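Long-range contacts in beta-lactamase (Chitinophaga pinensis, PDB 6N36), which probably hydrolyses the amide bond of the beta-lactam ring, as a two-zinc enzyme of the metallo-beta-lactamase superfamily: residues F73-L79 with Q98-M104; D19-F23 with H65-L69. Where two conformers were deposited one is given. Numbering follows the deposited sequence.

Interaction 1. Residues F73-L79 with Q98-M104; sequences FKDIRIL and QTHAKMM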
ATOM      1  N   PHE A  73      14.911  -8.839  -9.183  1.00 22.04           N
ATOM      2  CA  PHE A  73      14.264  -8.946  -7.855  1.00 22.48           C
ATOM      3  C   PHE A  73      15.270  -8.745  -6.721  1.00 23.07           C
ATOM      4  O   PHE A  73      14.995  -8.082  -5.747  1.00 22.57           O
ATOM      5  CB  PHE A  73      13.656 -10.334  -7.802  1.00 22.59           C
ATOM      6  CG  PHE A  73      12.883 -10.720  -6.573  1.00 21.95           C
ATOM      7  CD1 PHE A  73      11.713 -10.087  -6.222  1.00 22.25           C
ATOM      8  CD2 PHE A  73      13.294 -11.799  -5.836  1.00 22.52           C
ATOM      9  CE1 PHE A  73      10.979 -10.487  -5.117  1.00 22.34           C
ATOM     10  CE2 PHE A  73      12.546 -12.231  -4.749  1.00 23.44           C
ATOM     11  CZ  PHE A  73      11.374 -11.594  -4.426  1.00 22.51           C
ATOM     12  N   LYS A  74      16.456  -9.350  -6.829  1.00 22.43           N
ATOM     13  CA  LYS A  74      17.430  -9.306  -5.728  1.00 24.57           C
ATOM     14  C   LYS A  74      18.030  -7.906  -5.573  1.00 23.54           C
ATOM     15  O   LYS A  74      18.748  -7.684  -4.593  1.00 24.76           O
ATOM     16  CB  LYS A  74      18.450 -10.444  -5.873  1.00 28.10           C
ATOM     17  CG  LYS A  74      17.862 -11.801  -5.481  1.00 32.44           C
ATOM     18  CD  LYS A  74      18.786 -13.020  -5.723  1.00 36.27           C
ATOM     19  CE  LYS A  74      17.969 -14.299  -5.862  1.00 40.73           C
ATOM     20  NZ  LYS A  74      18.777 -15.553  -5.841  1.00 43.20           N
ATOM     21  N   ASP A  75      17.676  -6.946  -6.429  1.00 21.46           N
ATOM     22  CA  ASP A  75      18.126  -5.525  -6.295  1.00 21.90           C
ATOM     23  C   ASP A  75      17.130  -4.707  -5.475  1.00 21.35           C
ATOM     24  O   ASP A  75      17.418  -3.554  -5.216  1.00 22.07           O
ATOM     25  CB  ASP A  75      18.356  -4.913  -7.667  1.00 22.42           C
ATOM     26  CG  ASP A  75      19.607  -5.404  -8.357  1.00 23.86           C
ATOM     27  OD1 ASP A  75      20.557  -5.804  -7.604  1.00 27.52           O
ATOM     28  OD2 ASP A  75      19.629  -5.393  -9.589  1.00 25.40           O
ATOM     29  N   ILE A  76      16.030  -5.289  -4.995  1.00 21.20           N
ATOM     30  CA  ILE A  76      15.148  -4.600  -4.004  1.00 21.25           C
ATOM     31  C   ILE A  76      15.936  -4.423  -2.713  1.00 21.61           C
ATOM     32  O   ILE A  76      16.497  -5.432  -2.201  1.00 22.52           O
ATOM     33  CB  ILE A  76      13.874  -5.373  -3.770  1.00 21.50           C
ATOM     34  CG1 ILE A  76      13.054  -5.447  -5.044  1.00 20.59           C
ATOM     35  CG2 ILE A  76      13.103  -4.784  -2.571  1.00 21.43           C
ATOM     36  CD1 ILE A  76      11.917  -6.441  -4.909  1.00 21.51           C
ATOM     37  N   ARG A  77      16.052  -3.191  -2.250  1.00 22.31           N
ATOM     38  CA  ARG A  77      16.801  -2.864  -1.025  1.00 23.74           C
ATOM     39  C   ARG A  77      15.889  -2.463   0.138  1.00 23.86           C
ATOM     40  O   ARG A  77      16.348  -2.574   1.278  1.00 24.49           O
ATOM     41  CB  ARG A  77      17.795  -1.729  -1.283  1.00 26.19           C
ATOM     42  CG  ARG A  77      18.948  -2.103  -2.213  1.00 27.84           C
ATOM     43  CD  ARG A  77      19.994  -3.019  -1.591  1.00 31.60           C
ATOM     44  NE  ARG A  77      20.951  -3.413  -2.640  1.00 37.25           N
ATOM     45  CZ  ARG A  77      20.843  -4.534  -3.364  1.00 38.05           C
ATOM     46  NH1 ARG A  77      19.871  -5.412  -3.111  1.00 38.53           N
ATOM     47  NH2 ARG A  77      21.704  -4.760  -4.354  1.00 41.04           N
ATOM     48  N   ILE A  78      14.717  -1.912  -0.159  1.00 21.80           N
ATOM     49  CA  ILE A  78      13.775  -1.412   0.871  1.00 21.97           C
ATOM     50  C   ILE A  78      12.404  -2.015   0.601  1.00 20.12           C
ATOM     51  O   ILE A  78      11.928  -1.934  -0.524  1.00 19.26           O
ATOM     52  CB  ILE A  78      13.744   0.113   0.871  1.00 22.76           C
ATOM     53  CG1 ILE A  78      15.152   0.669   1.127  1.00 24.97           C
ATOM     54  CG2 ILE A  78      12.715   0.594   1.889  1.00 22.53           C
ATOM     55  CD1 ILE A  78      15.222   2.158   1.112  1.00 25.50           C
ATOM     56  N   LEU A  79      11.773  -2.461   1.668  1.00 20.26           N
ATOM     57  CA  LEU A  79      10.377  -2.949   1.651  1.00 19.57           C
ATOM     58  C   LEU A  79       9.508  -2.012   2.478  1.00 19.92           C
ATOM     59  O   LEU A  79       9.862  -1.695   3.613  1.00 20.66           O
ATOM     60  CB  LEU A  79      10.305  -4.354   2.255  1.00 20.75           C
ATOM     61  CG  LEU A  79      11.224  -5.401   1.646  1.00 22.79           C
ATOM     62  CD1 LEU A  79      11.099  -6.723   2.357  1.00 24.42           C
ATOM     63  CD2 LEU A  79      10.950  -5.564   0.213  1.00 23.50           C
ATOM     64  N   GLN A  98      14.406 -13.667   0.573  1.00 28.84           N
ATOM     65  CA  GLN A  98      15.029 -13.877  -0.753  1.00 29.10           C
ATOM     66  C   GLN A  98      15.941 -12.731  -1.137  1.00 28.86           C
ATOM     67  O   GLN A  98      16.800 -13.003  -2.024  1.00 31.08           O
ATOM     68  CB  GLN A  98      13.955 -14.118  -1.813  1.00 28.36           C
ATOM     69  CG  GLN A  98      13.260 -15.432  -1.609  1.00 30.38           C
ATOM     70  CD  GLN A  98      12.125 -15.595  -2.587  1.00 32.59           C
ATOM     71  OE1 GLN A  98      12.301 -15.398  -3.785  1.00 35.18           O
ATOM     72  NE2 GLN A  98      10.956 -15.980  -2.072  1.00 34.54           N
ATOM     73  N   THR A  99      15.724 -11.503  -0.640  1.00 27.80           N
ATOM     74  CA  THR A  99      16.409 -10.281  -1.120  1.00 27.18           C
ATOM     75  C   THR A  99      17.335  -9.720  -0.039  1.00 27.70           C
ATOM     76  O   THR A  99      18.203  -8.978  -0.407  1.00 29.45           O
ATOM     77  CB  THR A  99      15.418  -9.180  -1.535  1.00 26.28           C
ATOM     78  OG1 THR A  99      14.675  -8.856  -0.362  1.00 26.23           O
ATOM     79  CG2 THR A  99      14.464  -9.574  -2.643  1.00 26.81           C
ATOM     80  N   HIS A 100      17.107 -10.014   1.237  1.00 30.52           N
ATOM     81  CA  HIS A 100      17.746  -9.328   2.384  1.00 31.72           C
ATOM     82  C   HIS A 100      17.510  -7.813   2.311  1.00 30.00           C
ATOM     83  O   HIS A 100      18.243  -7.025   2.897  1.00 31.04           O
ATOM     84  CB  HIS A 100      19.219  -9.817   2.490  1.00 37.56           C
ATOM     85  CG  HIS A 100      19.318 -11.144   3.181  1.00 42.71           C
ATOM     86  ND1 HIS A 100      20.510 -11.657   3.650  1.00 49.57           N
ATOM     87  CD2 HIS A 100      18.364 -12.070   3.494  1.00 43.91           C
ATOM     88  CE1 HIS A 100      20.293 -12.834   4.211  1.00 49.76           C
ATOM     89  NE2 HIS A 100      18.982 -13.113   4.127  1.00 51.05           N
ATOM     90  N   ALA A 101      16.380  -7.382   1.756  1.00 25.59           N
ATOM     91  CA  ALA A 101      15.972  -5.968   1.824  1.00 24.92           C
ATOM     92  C   ALA A 101      15.614  -5.583   3.261  1.00 26.52           C
ATOM     93  O   ALA A 101      15.305  -6.502   4.092  1.00 27.24           O
ATOM     94  CB  ALA A 101      14.813  -5.759   0.882  1.00 24.03           C
ATOM     95  N   LYS A 102      15.702  -4.285   3.554  1.00 25.96           N
ATOM     96  CA  LYS A 102      15.330  -3.732   4.871  1.00 26.87           C
ATOM     97  C   LYS A 102      13.823  -3.516   4.905  1.00 24.28           C
ATOM     98  O   LYS A 102      13.300  -2.859   4.018  1.00 24.19           O
ATOM     99  CB  LYS A 102      16.035  -2.399   5.129  1.00 29.70           C
ATOM    100  CG  LYS A 102      17.554  -2.485   5.223  1.00 35.95           C
ATOM    101  CD  LYS A 102      18.084  -1.128   5.634  1.00 41.40           C
ATOM    102  CE  LYS A 102      19.546  -0.873   5.356  1.00 46.88           C
ATOM    103  NZ  LYS A 102      19.793   0.590   5.238  1.00 50.04           N
ATOM    104  N   MET A 103      13.152  -4.076   5.899  1.00 24.50           N
ATOM    105  CA  MET A 103      11.712  -3.791   6.154  1.00 25.07           C
ATOM    106  C   MET A 103      11.582  -2.491   6.931  1.00 24.80           C
ATOM    107  O   MET A 103      12.048  -2.425   8.072  1.00 26.98           O
ATOM    108  CB  MET A 103      11.042  -4.880   6.978  1.00 25.97           C
ATOM    109  CG  MET A 103       9.561  -4.609   7.133  1.00 25.55           C
ATOM    110  SD  MET A 103       8.639  -5.042   5.633  1.00 25.90           S
ATOM    111  CE  MET A 103       7.573  -3.603   5.491  1.00 25.39           C
ATOM    112  N   MET A 104      10.925  -1.490   6.366  1.00 23.28           N
ATOM    113  CA  MET A 104      10.683  -0.202   7.058  1.00 24.46           C
ATOM    114  C   MET A 104       9.155  -0.071   7.231  1.00 23.75           C
ATOM    115  O   MET A 104       8.397  -0.248   6.246  1.00 23.85           O
ATOM    116  CB  MET A 104      11.291   0.965   6.304  1.00 25.75           C
ATOM    117  CG  MET A 104      12.742   0.724   5.979  1.00 27.95           C
ATOM    118  SD  MET A 104      13.505   2.246   5.398  1.00 29.47           S
ATOM    119  CE  MET A 104      15.200   1.726   5.176  1.00 32.37           C
TER
HETATM  120  O   HOH W   1      19.594  -9.357  -2.588  1.00 31.09           O
HETATM  121  O   HOH W   2      16.828 -15.793  -3.115  1.00 44.21           O
HETATM  122  O   HOH W   3      18.586  -6.175  -0.608  1.00 34.30           O
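Strands 76-80 and 102-106 lie parallel in the larger sheet of the metallo-beta-lactamase fold, joined by a beta-alpha-beta crossover that carries the zinc ligands H83, H85, D87 and H88 and then helix 92-99. Three backbone hydrogen bonds zip them together: K102 N to R77 O (2.9 Å), L79 N to K102 O (2.8 Å) and M104 N to L79 O (3.0 Å). On their other edges, I78 is hydrogen-bonded to H48 and L50, and M103 N to D136. Ahead of the strand pairing, water bridges residues 74-77 to the end of helix 92-99. T99 O accepts from two waters: one also donates to K74 O, the other to I76 O while accepting from R77 NH1, which itself donates to K74 O (2.9 Å). T99 OG1 accepts from A101 N (3.1 Å), an ST turn at the helix end through H100, which has positive phi; the hydroxyl is also hydrogen-bonded to V95 O. Q98 NE2 is held by D59. On one sheet face I78 CG2 meets M104 SD at 4.0 Å; on the other, L79 CG packs on A101 CB at 3.7 Å. T99 CG2 sits 4.0 Å from the F73 ring centroid, a CH-pi contact over its face.

Interaction 2. Residues D19-F23 with H65-L69; sequences DYQPF and HMKTL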
ATOM      1  N   ASP A  19      -3.196 -12.493 -12.874  1.00 29.53           N
ATOM      2  CA  ASP A  19      -2.007 -11.837 -13.453  1.00 30.31           C
ATOM      3  C   ASP A  19      -2.437 -10.548 -14.146  1.00 29.44           C
ATOM      4  O   ASP A  19      -3.607 -10.370 -14.543  1.00 30.87           O
ATOM      5  CB  ASP A  19      -1.257 -12.792 -14.375  1.00 31.23           C
ATOM      6  CG  ASP A  19       0.197 -12.447 -14.620  1.00 33.42           C
ATOM      7  OD1 ASP A  19       0.716 -11.452 -14.033  1.00 32.14           O
ATOM      8  OD2 ASP A  19       0.792 -13.149 -15.421  1.00 34.65           O
ATOM      9  N   TYR A  20      -1.503  -9.613 -14.202  1.00 27.42           N
ATOM     10  CA  TYR A  20      -1.670  -8.338 -14.909  1.00 26.62           C
ATOM     11  C   TYR A  20      -0.305  -7.957 -15.485  1.00 25.60           C
ATOM     12  O   TYR A  20       0.681  -8.073 -14.735  1.00 25.25           O
ATOM     13  CB  TYR A  20      -2.268  -7.308 -13.948  1.00 26.92           C
ATOM     14  CG  TYR A  20      -2.733  -6.078 -14.670  1.00 28.06           C
ATOM     15  CD1 TYR A  20      -3.946  -6.074 -15.335  1.00 30.71           C
ATOM     16  CD2 TYR A  20      -1.956  -4.938 -14.752  1.00 26.57           C
ATOM     17  CE1 TYR A  20      -4.377  -4.966 -16.038  1.00 33.13           C
ATOM     18  CE2 TYR A  20      -2.370  -3.814 -15.441  1.00 30.02           C
ATOM     19  CZ  TYR A  20      -3.596  -3.823 -16.088  1.00 32.36           C
ATOM     20  OH  TYR A  20      -4.048  -2.777 -16.833  1.00 37.03           O
ATOM     21  N   GLN A  21      -0.296  -7.410 -16.696  1.00 26.39           N
ATOM     22  CA  GLN A  21       0.927  -6.986 -17.421  0.60 26.71           C
ATOM     23  C   GLN A  21       1.561  -5.838 -16.639  1.00 24.23           C
ATOM     24  O   GLN A  21       0.943  -4.800 -16.494  1.00 23.44           O
ATOM     25  CB  GLN A  21       0.531  -6.537 -18.839  0.60 30.06           C
ATOM     26  CG  GLN A  21       1.700  -6.183 -19.743  0.60 32.57           C
ATOM     27  CD  GLN A  21       1.366  -5.927 -21.204  0.60 35.91           C
ATOM     28  OE1 GLN A  21       2.043  -5.161 -21.879  0.60 40.25           O
ATOM     29  NE2 GLN A  21       0.306  -6.533 -21.716  0.60 38.74           N
ATOM     30  N   PRO A  22       2.807  -5.956 -16.158  1.00 22.40           N
ATOM     31  CA  PRO A  22       3.405  -4.823 -15.463  1.00 21.61           C
ATOM     32  C   PRO A  22       3.668  -3.683 -16.450  1.00 22.37           C
ATOM     33  O   PRO A  22       3.824  -3.857 -17.656  1.00 22.88           O
ATOM     34  CB  PRO A  22       4.709  -5.383 -14.903  1.00 21.58           C
ATOM     35  CG  PRO A  22       5.046  -6.508 -15.834  1.00 22.49           C
ATOM     36  CD  PRO A  22       3.710  -7.101 -16.234  1.00 22.91           C
ATOM     37  N   PHE A  23       3.776  -2.475 -15.891  1.00 21.88           N
ATOM     38  CA  PHE A  23       3.935  -1.299 -16.735  1.00 21.88           C
ATOM     39  C   PHE A  23       4.551  -0.147 -15.964  1.00 22.25           C
ATOM     40  O   PHE A  23       4.429  -0.078 -14.741  1.00 21.69           O
ATOM     41  CB  PHE A  23       2.591  -0.905 -17.341  1.00 22.87           C
ATOM     42  CG  PHE A  23       1.540  -0.374 -16.399  1.00 22.26           C
ATOM     43  CD1 PHE A  23       0.742  -1.218 -15.635  1.00 22.55           C
ATOM     44  CD2 PHE A  23       1.417   0.991 -16.192  1.00 24.19           C
ATOM     45  CE1 PHE A  23      -0.224  -0.697 -14.782  1.00 21.78           C
ATOM     46  CE2 PHE A  23       0.429   1.511 -15.364  1.00 23.98           C
ATOM     47  CZ  PHE A  23      -0.350   0.665 -14.605  1.00 22.28           C
ATOM     48  N   HIS A  65       7.370 -10.292 -12.795  1.00 22.64           N
ATOM     49  CA  HIS A  65       6.992  -8.989 -13.368  1.00 22.33           C
ATOM     50  C   HIS A  65       8.247  -8.137 -13.489  1.00 22.11           C
ATOM     51  O   HIS A  65       8.378  -7.391 -14.459  1.00 21.06           O
ATOM     52  CB  HIS A  65       5.942  -8.345 -12.485  1.00 21.18           C
ATOM     53  CG  HIS A  65       4.598  -8.931 -12.660  1.00 21.76           C
ATOM     54  ND1 HIS A  65       3.537  -8.594 -11.830  1.00 20.78           N
ATOM     55  CD2 HIS A  65       4.129  -9.852 -13.513  1.00 22.95           C
ATOM     56  CE1 HIS A  65       2.471  -9.262 -12.217  1.00 23.31           C
ATOM     57  NE2 HIS A  65       2.792 -10.025 -13.246  1.00 24.18           N
ATOM     58  N   MET A  66       9.104  -8.204 -12.479  1.00 22.09           N
ATOM     59  CA  MET A  66      10.358  -7.413 -12.511  1.00 22.75           C
ATOM     60  C   MET A  66      11.233  -7.874 -13.683  1.00 23.14           C
ATOM     61  O   MET A  66      11.740  -6.996 -14.416  1.00 22.66           O
ATOM     62  CB  MET A  66      11.063  -7.513 -11.177  1.00 21.93           C
ATOM     63  CG  MET A  66      10.396  -6.649 -10.147  1.00 22.07           C
ATOM     64  SD  MET A  66      11.203  -6.694  -8.540  1.00 21.07           S
ATOM     65  CE  MET A  66      12.699  -5.797  -8.992  1.00 21.93           C
ATOM     66  N   LYS A  67      11.302  -9.182 -13.929  1.00 24.88           N
ATOM     67  CA  LYS A  67      12.097  -9.722 -15.053  1.00 25.91           C
ATOM     68  C   LYS A  67      11.511  -9.154 -16.352  1.00 25.32           C
ATOM     69  O   LYS A  67      12.285  -8.695 -17.247  1.00 24.59           O
ATOM     70  CB  LYS A  67      12.074 -11.252 -15.025  1.00 28.99           C
ATOM     71  CG  LYS A  67      12.859 -11.913 -16.148  1.00 31.79           C
ATOM     72  CD  LYS A  67      12.656 -13.425 -16.248  1.00 38.35           C
ATOM     73  CE  LYS A  67      12.923 -13.941 -17.652  1.00 42.63           C
ATOM     74  NZ  LYS A  67      12.478 -15.344 -17.885  1.00 48.16           N
ATOM     75  N   THR A  68      10.178  -9.209 -16.534  1.00 24.39           N
ATOM     76  CA  THR A  68       9.514  -8.666 -17.745  1.00 24.27           C
ATOM     77  C   THR A  68       9.944  -7.215 -18.008  1.00 23.55           C
ATOM     78  O   THR A  68      10.132  -6.858 -19.177  1.00 25.39           O
ATOM     79  CB  THR A  68       7.985  -8.754 -17.655  1.00 24.89           C
ATOM     80  OG1 THR A  68       7.710 -10.158 -17.648  1.00 25.70           O
ATOM     81  CG2 THR A  68       7.284  -8.002 -18.758  1.00 25.41           C
ATOM     82  N   LEU A  69      10.073  -6.387 -16.957  1.00 22.54           N
ATOM     83  CA  LEU A  69      10.465  -4.966 -17.058  1.00 22.91           C
ATOM     84  C   LEU A  69      11.991  -4.794 -17.221  1.00 23.20           C
ATOM     85  O   LEU A  69      12.381  -3.622 -17.496  1.00 26.59           O
ATOM     86  CB  LEU A  69      10.010  -4.226 -15.804  1.00 22.54           C
ATOM     87  CG  LEU A  69       8.486  -4.128 -15.618  1.00 22.51           C
ATOM     88  CD1 LEU A  69       8.189  -3.493 -14.254  1.00 23.11           C
ATOM     89  CD2 LEU A  69       7.859  -3.359 -16.747  1.00 24.39           C
TER
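A short histidine-carboxylate hydrogen bond fastens the loop before strand 23-26 to helix 58-69: H65 NE2 donates to D19 OD1 across 2.6 Å, the carboxylate oxygen lying near the plane of the imidazole. D19 OD1 also accepts weakly from Y20 N (2.9 Å). Over one face of the H65 ring lies P22, its CD 4.2 Å from the centroid in a CH-pi contact. The proline then continues along the helix surface: P22 CG lies 3.7 Å from H65 O and 4.0 Å from T68 CG2, and P22 CB 4.0 Å from L69 CD1. H65, T68 and L69 thus present one side of helix 58-69 to the loop. Y20 turns its ring elsewhere, its hydroxyl bonding H236, while F23 stacks on H236 and starts the edge strand of the larger sheet. The other ring nitrogen, H65 ND1, is hydrogen-bonded to I32 O, a carbonyl that can only accept. With both imidazole nitrogens facing acceptors, H65 is probably doubly protonated, its positive charge balanced by D19.

From the N terminus, the chain leaves helix 14-17, passes through 19-23 and runs along the first four strands of the larger sheet before helix 58-69 returns to that loop, so interaction 2 closes a loop of 41 intervening residues. Interaction 1 then opens at 73-79 and closes after 18 intervening residues, beyond the helical crossover. The two loops are in series, neither nested nor crossing. Helix 58-69 connects them: it holds the N-terminal loop through H65, T68 and L69, while M66 points away from that loop and packs on F73 and I76, with M66 SD 3.7 Å from I76 CD1. The contacts tie the N-terminal loop, this helix and the parallel part of the sheet.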